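Cytochrome c7 (Geobacter sulfurreducens, PDB 3H34) probably carries electrons on covalently bound hemes whose irons are held by pairs of histidines, as a member of a cytochrome family involved in Fe(III) respiration. Local coordinates at residues I4-K9 with V13-K18; G52-E55 with G60-K63. All coordinates share one frame; numbering follows the deposited sequence.

Interaction 1. Residues I4-K9 with V13-K18; sequences ILFPSK and VTFTHK. With HEM (protoporphyrin IX containing Fe), chain B.
Phe15 O takes two backbone N-H groups: Ile4 N comes almost straight across the hairpin at 2.9 Å (N-H...O 173°), and His17 N adds a weak bond from within the inverse gamma turn centred on Thr16. Ile4 O answers by accepting Phe15 N at 2.8 Å. A second reciprocal pair of bonds joins Phe6 and Val13, making both couples hydrogen-bonded antiparallel pairs, with the non-hydrogen-bonded pair Leu5 and Thr14 between them. Ile4, Phe6, Val13 and Phe15 share one face of this two-stranded hairpin, where Ile4, Phe6 and Phe15 touch the heme of chain B and Val13 lies against that of chain C; Leu5 and Thr14 lie side by side on the other. Phe6 has CG beside its own backbone N (chi1 -65°), which leans the ring back along its strand and brings CE2 to 3.5 Å from Phe15 CB. The two rings are near parallel, at 25°, but slid apart, their centroids separated by 6.0 Å. Phe15 CE2 reaches the porphyrin meso carbon CHD at 3.6 Å, whereas the edge of Phe6 faces a propionate, CE1 lying 3.7 Å from O2D. Phe6 also stacks on Phe41. Replacing Phe6 by alanine is likely to open a gap beside the propionate and Phe15, and to leave Phe41 without its stacking partner. Ile4 CD1 sits over one face of the His17 imidazole, toward the rim, 3.8 Å from CG, in a CH-pi contact. His17 NE2 binds the heme FE at 2.0 Å, with His31 as the other axial ligand, while ND1 bonds to Ala1 O. Metal, carbonyl and methyl together thus restrain the rotation of the imidazole, and donation from ND1 would probably make NE2 a stronger electron donor to the iron.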
loop_
_atom_site.group_PDB
_atom_site.type_symbol
_atom_site.label_atom_id
_atom_site.label_comp_id
_atom_site.label_asym_id
_atom_site.label_seq_id
_atom_site.Cartn_x
_atom_site.Cartn_y
_atom_site.Cartn_z
ATOM N N ILE A 4 4.282 8.489 -0.388
ATOM C CA ILE A 4 3.623 8.653 0.896
ATOM C C ILE A 4 4.332 7.846 1.969
ATOM O O ILE A 4 4.669 6.678 1.763
ATOM C CB ILE A 4 2.152 8.193 0.807
ATOM C CG1 ILE A 4 1.428 8.994 -0.280
ATOM C CG2 ILE A 4 1.464 8.367 2.153
ATOM C CD1 ILE A 4 0.034 8.489 -0.596
ATOM N N LEU A 5 4.570 8.479 3.111
ATOM C CA LEU A 5 5.233 7.811 4.219
ATOM C C LEU A 5 4.199 7.431 5.271
ATOM O O LEU A 5 3.393 8.264 5.692
ATOM C CB LEU A 5 6.286 8.726 4.842
ATOM C CG LEU A 5 7.364 9.283 3.907
ATOM C CD1 LEU A 5 8.324 10.145 4.714
ATOM C CD2 LEU A 5 8.112 8.151 3.227
ATOM N N PHE A 6 4.220 6.165 5.677
ATOM C CA PHE A 6 3.295 5.669 6.689
ATOM C C PHE A 6 4.015 5.302 7.981
ATOM O O PHE A 6 4.682 4.264 8.058
ATOM C CB PHE A 6 2.552 4.427 6.189
ATOM C CG PHE A 6 1.651 4.681 5.018
ATOM C CD1 PHE A 6 0.611 5.601 5.106
ATOM C CD2 PHE A 6 1.833 3.984 3.829
ATOM C CE1 PHE A 6 -0.239 5.824 4.022
ATOM C CE2 PHE A 6 0.991 4.199 2.741
ATOM C CZ PHE A 6 -0.049 5.122 2.838
ATOM N N PRO A 7 3.909 6.155 9.010
ATOM C CA PRO A 7 4.564 5.861 10.289
ATOM C C PRO A 7 3.930 4.580 10.835
ATOM O O PRO A 7 2.740 4.347 10.630
ATOM C CB PRO A 7 4.215 7.080 11.140
ATOM C CG PRO A 7 4.094 8.176 10.126
ATOM C CD PRO A 7 3.320 7.506 9.018
ATOM N N SER A 8 4.713 3.752 11.518
ATOM C CA SER A 8 4.187 2.500 12.053
ATOM C C SER A 8 4.980 1.990 13.247
ATOM O O SER A 8 6.198 2.152 13.310
ATOM C CB SER A 8 4.182 1.431 10.958
ATOM O OG SER A 8 3.757 0.176 11.456
ATOM N N LYS A 9 4.281 1.366 14.188
ATOM C CA LYS A 9 4.926 0.820 15.373
ATOM C C LYS A 9 5.792 -0.373 14.986
ATOM O O LYS A 9 6.599 -0.854 15.783
ATOM C CB LYS A 9 3.875 0.395 16.401
ATOM N N VAL A 13 6.612 2.684 6.618
ATOM C CA VAL A 13 6.435 2.102 5.294
ATOM C C VAL A 13 6.523 3.204 4.249
ATOM O O VAL A 13 5.849 4.228 4.363
ATOM C CB VAL A 13 5.059 1.414 5.167
ATOM C CG1 VAL A 13 4.851 0.904 3.743
ATOM C CG2 VAL A 13 4.952 0.273 6.164
ATOM N N THR A 14 7.363 3.005 3.239
ATOM C CA THR A 14 7.499 3.992 2.174
ATOM C C THR A 14 6.678 3.497 0.998
ATOM O O THR A 14 6.981 2.453 0.411
ATOM C CB THR A 14 8.967 4.163 1.753
ATOM O OG1 THR A 14 9.719 4.662 2.865
ATOM C CG2 THR A 14 9.078 5.144 0.594
ATOM N N PHE A 15 5.639 4.253 0.657
ATOM C CA PHE A 15 4.727 3.878 -0.414
ATOM C C PHE A 15 4.838 4.722 -1.680
ATOM O O PHE A 15 4.549 5.922 -1.682
ATOM C CB PHE A 15 3.291 3.911 0.131
ATOM C CG PHE A 15 2.230 3.628 -0.897
ATOM C CD1 PHE A 15 2.292 2.495 -1.701
ATOM C CD2 PHE A 15 1.153 4.491 -1.044
ATOM C CE1 PHE A 15 1.286 2.228 -2.636
ATOM C CE2 PHE A 15 0.147 4.233 -1.972
ATOM C CZ PHE A 15 0.215 3.101 -2.769
ATOM N N THR A 16 5.259 4.073 -2.761
ATOM C CA THR A 16 5.410 4.734 -4.049
ATOM C C THR A 16 4.043 4.814 -4.729
ATOM O O THR A 16 3.751 4.082 -5.673
ATOM C CB THR A 16 6.411 3.971 -4.934
ATOM O OG1 THR A 16 6.016 2.599 -5.028
ATOM C CG2 THR A 16 7.812 4.047 -4.331
ATOM N N HIS A 17 3.220 5.722 -4.217
ATOM C CA HIS A 17 1.861 5.958 -4.688
ATOM C C HIS A 17 1.743 6.141 -6.202
ATOM O O HIS A 17 1.003 5.413 -6.867
ATOM C CB HIS A 17 1.302 7.190 -3.968
ATOM C CG HIS A 17 -0.133 7.483 -4.275
ATOM N ND1 HIS A 17 -0.608 8.736 -4.594
ATOM C CD2 HIS A 17 -1.220 6.671 -4.256
ATOM C CE1 HIS A 17 -1.937 8.647 -4.754
ATOM N NE2 HIS A 17 -2.359 7.414 -4.559
ATOM N N LYS A 18 2.471 7.115 -6.741
ATOM C CA LYS A 18 2.434 7.396 -8.171
ATOM C C LYS A 18 2.984 6.220 -8.975
ATOM O O LYS A 18 2.367 5.783 -9.947
ATOM C CB LYS A 18 3.239 8.666 -8.480
ATOM C CG LYS A 18 3.238 9.082 -9.950
ATOM C CD LYS A 18 1.828 9.374 -10.446
ATOM C CE LYS A 18 1.835 9.955 -11.854
ATOM N NZ LYS A 18 2.513 9.064 -12.834
HETATM C CHA HEM B . -3.926 8.617 -1.207
HETATM C CHB HEM B . -5.632 9.708 -5.607
HETATM C CHC HEM B . -4.330 5.293 -7.186
HETATM C CHD HEM B . -3.376 4.005 -2.623
HETATM C C1A HEM B . -4.416 9.309 -2.305
HETATM C C2A HEM B . -4.899 10.673 -2.237
HETATM C C3A HEM B . -5.417 10.945 -3.454
HETATM C C4A HEM B . -5.266 9.776 -4.272
HETATM C CMA HEM B . -6.058 12.257 -3.882
HETATM C CAA HEM B . -4.920 11.581 -1.013
HETATM C CBA HEM B . -3.646 12.387 -0.851
HETATM C CGA HEM B . -3.659 13.245 0.398
HETATM O O1A HEM B . -3.648 12.679 1.511
HETATM O O2A HEM B . -3.689 14.487 0.266
HETATM C C1B HEM B . -5.453 8.572 -6.393
HETATM C C2B HEM B . -5.865 8.493 -7.779
HETATM C C3B HEM B . -5.464 7.275 -8.239
HETATM C C4B HEM B . -4.835 6.593 -7.125
HETATM C CMB HEM B . -6.647 9.559 -8.553
HETATM C CAB HEM B . -5.697 6.705 -9.640
HETATM C CBB HEM B . -5.009 7.475 -10.764
HETATM C C1C HEM B . -3.876 4.598 -6.078
HETATM C C2C HEM B . -3.528 3.182 -6.117
HETATM C C3C HEM B . -3.287 2.809 -4.835
HETATM C C4C HEM B . -3.502 3.988 -4.009
HETATM C CMC HEM B . -3.532 2.288 -7.354
HETATM C CAC HEM B . -2.992 1.396 -4.311
HETATM C CBC HEM B . -1.860 0.645 -5.006
HETATM C C1D HEM B . -3.497 5.158 -1.850
HETATM C C2D HEM B . -3.211 5.189 -0.440
HETATM C C3D HEM B . -3.317 6.481 -0.048
HETATM C C4D HEM B . -3.649 7.255 -1.222
HETATM C CMD HEM B . -2.868 3.979 0.441
HETATM C CAD HEM B . -3.215 6.991 1.375
HETATM C CBD HEM B . -4.591 7.068 2.028
HETATM C CGD HEM B . -4.533 7.546 3.467
HETATM O O1D HEM B . -5.605 7.723 4.077
HETATM O O2D HEM B . -3.417 7.745 3.989
HETATM N NA HEM B . -4.666 8.752 -3.561
HETATM N NB HEM B . -4.855 7.376 -5.980
HETATM N NC HEM B . -3.837 5.091 -4.780
HETATM N ND HEM B . -3.775 6.439 -2.335
HETATM FE FE HEM B . -4.253 6.923 -4.175
#

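Interaction 2. Residues G52-E55 with G60-K63; sequences GCHE and GPTK. With HEM (protoporphyrin IX containing Fe), chain C.
His54 starts its run to the heme of chain C with CB against the methyl of Thr62, CG2 being 3.8 Å away. CG leaves anti to the carbonyl carbon (chi1 -67°), carrying the imidazole off helix 43-57 so that one face of the ring lies against Gly60. Gly60 CA lies 3.7 Å above the centre of the ring, a CH-pi contact; a side chain here would run into CD2, and at the backbone angles of Gly60 a CB would also press on the preceding carbonyl oxygen, so only glycine fits. His54 ND1 donates to Pro61 O at 2.7 Å (N-H...O 159°), close to the imidazole plane though tilted from the carbonyl plane. CE1 meets Pro61 CD, an atom that also rests on the porphyrin, 3.4 Å from C2A. CD2 and CE1 lie over the porphyrin, near nitrogens ND and NA respectively. At the tip, His54 NE2 binds the heme FE at 2.0 Å, with His20 as the second axial ligand. The preceding residue, Cys53, is joined through SG by a thioether bond to CAC (1.8 Å), a former vinyl carbon; Cys53 and His54 end a CXXCH heme-attachment motif. A water donates to both His54 O and Gly60 O, tying helix to loop. With ND1 engaged, the imidazole is fixed in rotation and NE2 is likely to be a stronger donor to the iron, tending to stabilise its oxidised state.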
loop_
_atom_site.group_PDB
_atom_site.type_symbol
_atom_site.label_atom_id
_atom_site.label_comp_id
_atom_site.label_asym_id
_atom_site.label_seq_id
_atom_site.Cartn_x
_atom_site.Cartn_y
_atom_site.Cartn_z
ATOM N N GLY A 52 -1.809 -8.365 0.183
ATOM C CA GLY A 52 -2.627 -9.237 -0.641
ATOM C C GLY A 52 -2.309 -9.171 -2.124
ATOM O O GLY A 52 -2.137 -10.202 -2.777
ATOM N N CYS A 53 -2.234 -7.966 -2.675
ATOM C CA CYS A 53 -1.935 -7.843 -4.095
ATOM C C CYS A 53 -0.549 -8.376 -4.413
ATOM O O CYS A 53 -0.351 -9.061 -5.418
ATOM C CB CYS A 53 -2.031 -6.393 -4.552
ATOM S SG CYS A 53 -1.566 -6.197 -6.302
ATOM N N HIS A 54 0.415 -8.056 -3.558
ATOM C CA HIS A 54 1.783 -8.522 -3.759
ATOM C C HIS A 54 1.802 -10.042 -3.803
ATOM O O HIS A 54 2.525 -10.645 -4.599
ATOM C CB HIS A 54 2.681 -8.032 -2.622
ATOM C CG HIS A 54 2.866 -6.549 -2.597
ATOM N ND1 HIS A 54 3.503 -5.869 -1.583
ATOM C CD2 HIS A 54 2.498 -5.604 -3.498
ATOM C CE1 HIS A 54 3.498 -4.564 -1.897
ATOM N NE2 HIS A 54 2.901 -4.350 -3.054
ATOM N N GLU A 55 0.999 -10.661 -2.944
ATOM C CA GLU A 55 0.934 -12.116 -2.884
ATOM C C GLU A 55 0.375 -12.726 -4.169
ATOM O O GLU A 55 0.958 -13.659 -4.725
ATOM C CB GLU A 55 0.080 -12.555 -1.691
ATOM C CG GLU A 55 0.075 -14.052 -1.458
ATOM C CD GLU A 55 1.471 -14.612 -1.274
ATOM O OE1 GLU A 55 2.202 -14.110 -0.396
ATOM O OE2 GLU A 55 1.837 -15.556 -2.007
ATOM N N GLY A 60 6.391 -7.412 -5.412
ATOM C CA GLY A 60 6.150 -6.526 -4.291
ATOM C C GLY A 60 6.463 -7.302 -3.029
ATOM O O GLY A 60 6.384 -8.532 -3.022
ATOM N N PRO A 61 6.809 -6.618 -1.933
ATOM C CA PRO A 61 7.135 -7.306 -0.683
ATOM C C PRO A 61 5.985 -7.927 0.103
ATOM O O PRO A 61 4.915 -7.340 0.242
ATOM C CB PRO A 61 7.851 -6.226 0.118
ATOM C CG PRO A 61 7.123 -4.984 -0.300
ATOM C CD PRO A 61 7.016 -5.166 -1.801
ATOM N N THR A 62 6.224 -9.130 0.616
ATOM C CA THR A 62 5.238 -9.818 1.436
ATOM C C THR A 62 5.878 -10.063 2.798
ATOM O O THR A 62 5.186 -10.245 3.796
ATOM C CB THR A 62 4.787 -11.158 0.814
ATOM O OG1 THR A 62 5.927 -11.984 0.554
ATOM C CG2 THR A 62 4.033 -10.906 -0.485
ATOM N N LYS A 63 7.209 -10.057 2.830
ATOM C CA LYS A 63 7.944 -10.248 4.077
ATOM C C LYS A 63 7.866 -8.950 4.876
ATOM O O LYS A 63 8.075 -7.865 4.336
ATOM C CB LYS A 63 9.405 -10.608 3.793
HETATM C CHA HEM C . 5.879 -3.044 -5.288
HETATM C CHB HEM C . 4.341 -1.243 -1.042
HETATM C CHC HEM C . -0.239 -1.791 -2.576
HETATM C CHD HEM C . 1.322 -4.050 -6.574
HETATM C C1A HEM C . 5.847 -2.429 -4.032
HETATM C C2A HEM C . 7.032 -2.073 -3.260
HETATM C C3A HEM C . 6.590 -1.657 -2.048
HETATM C C4A HEM C . 5.153 -1.666 -2.090
HETATM C CMA HEM C . 7.429 -1.358 -0.815
HETATM C CAA HEM C . 8.492 -2.095 -3.724
HETATM C CBA HEM C . 8.702 -1.252 -4.974
HETATM C CGA HEM C . 8.368 0.212 -4.749
HETATM O O1A HEM C . 8.049 0.907 -5.735
HETATM O O2A HEM C . 8.440 0.665 -3.588
HETATM C C1B HEM C . 2.940 -1.217 -1.105
HETATM C C2B HEM C . 2.075 -0.715 -0.062
HETATM C C3B HEM C . 0.810 -0.819 -0.519
HETATM C C4B HEM C . 0.879 -1.412 -1.837
HETATM C CMB HEM C . 2.487 -0.169 1.304
HETATM C CAB HEM C . -0.475 -0.439 0.207
HETATM C CBB HEM C . -0.564 1.007 0.671
HETATM C C1C HEM C . -0.201 -2.496 -3.772
HETATM C C2C HEM C . -1.387 -2.987 -4.456
HETATM C C3C HEM C . -0.961 -3.643 -5.579
HETATM C C4C HEM C . 0.493 -3.546 -5.573
HETATM C CMC HEM C . -2.829 -2.870 -3.963
HETATM C CAC HEM C . -1.782 -4.419 -6.628
HETATM C CBC HEM C . -3.224 -4.017 -6.898
HETATM C C1D HEM C . 2.711 -3.940 -6.567
HETATM C C2D HEM C . 3.570 -4.461 -7.605
HETATM C C3D HEM C . 4.836 -4.186 -7.249
HETATM C C4D HEM C . 4.769 -3.477 -5.985
HETATM C CMD HEM C . 3.145 -5.173 -8.880
HETATM C CAD HEM C . 6.099 -4.531 -8.022
HETATM C CBD HEM C . 6.588 -3.336 -8.827
HETATM C CGD HEM C . 7.950 -3.571 -9.443
HETATM O O1D HEM C . 8.111 -4.575 -10.165
HETATM O O2D HEM C . 8.858 -2.749 -9.206
HETATM N NA HEM C . 4.689 -2.168 -3.314
HETATM N NB HEM C . 2.190 -1.660 -2.199
HETATM N NC HEM C . 0.957 -2.871 -4.439
HETATM N ND HEM C . 3.465 -3.344 -5.557
HETATM FE FE HEM C . 2.820 -2.519 -3.885
HETATM O O HOH W 1 5.230 -10.912 -3.866
#

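How the interactions relate
Interaction 1 closes before interaction 2 opens: the first joins the two strands of the N-terminal hairpin and runs into helix 17-20, the second ties helix 43-57 to the loop leading to helix 64-67. Their centres are 15 Å apart and their nearest atoms about 7 Å, so they do not touch directly. Hemes bridge them instead. Helix 17-20, which follows strand 13-15, supplies His20 to the heme of interaction 2, and Thr16 OG1 bonds to that same heme. Residues of both contacts also line the pocket of a third heme, whose iron His68 binds. Both contacts thus supply axial ligands and pocket walls to neighbouring hemes, consistent with electron transfer between them.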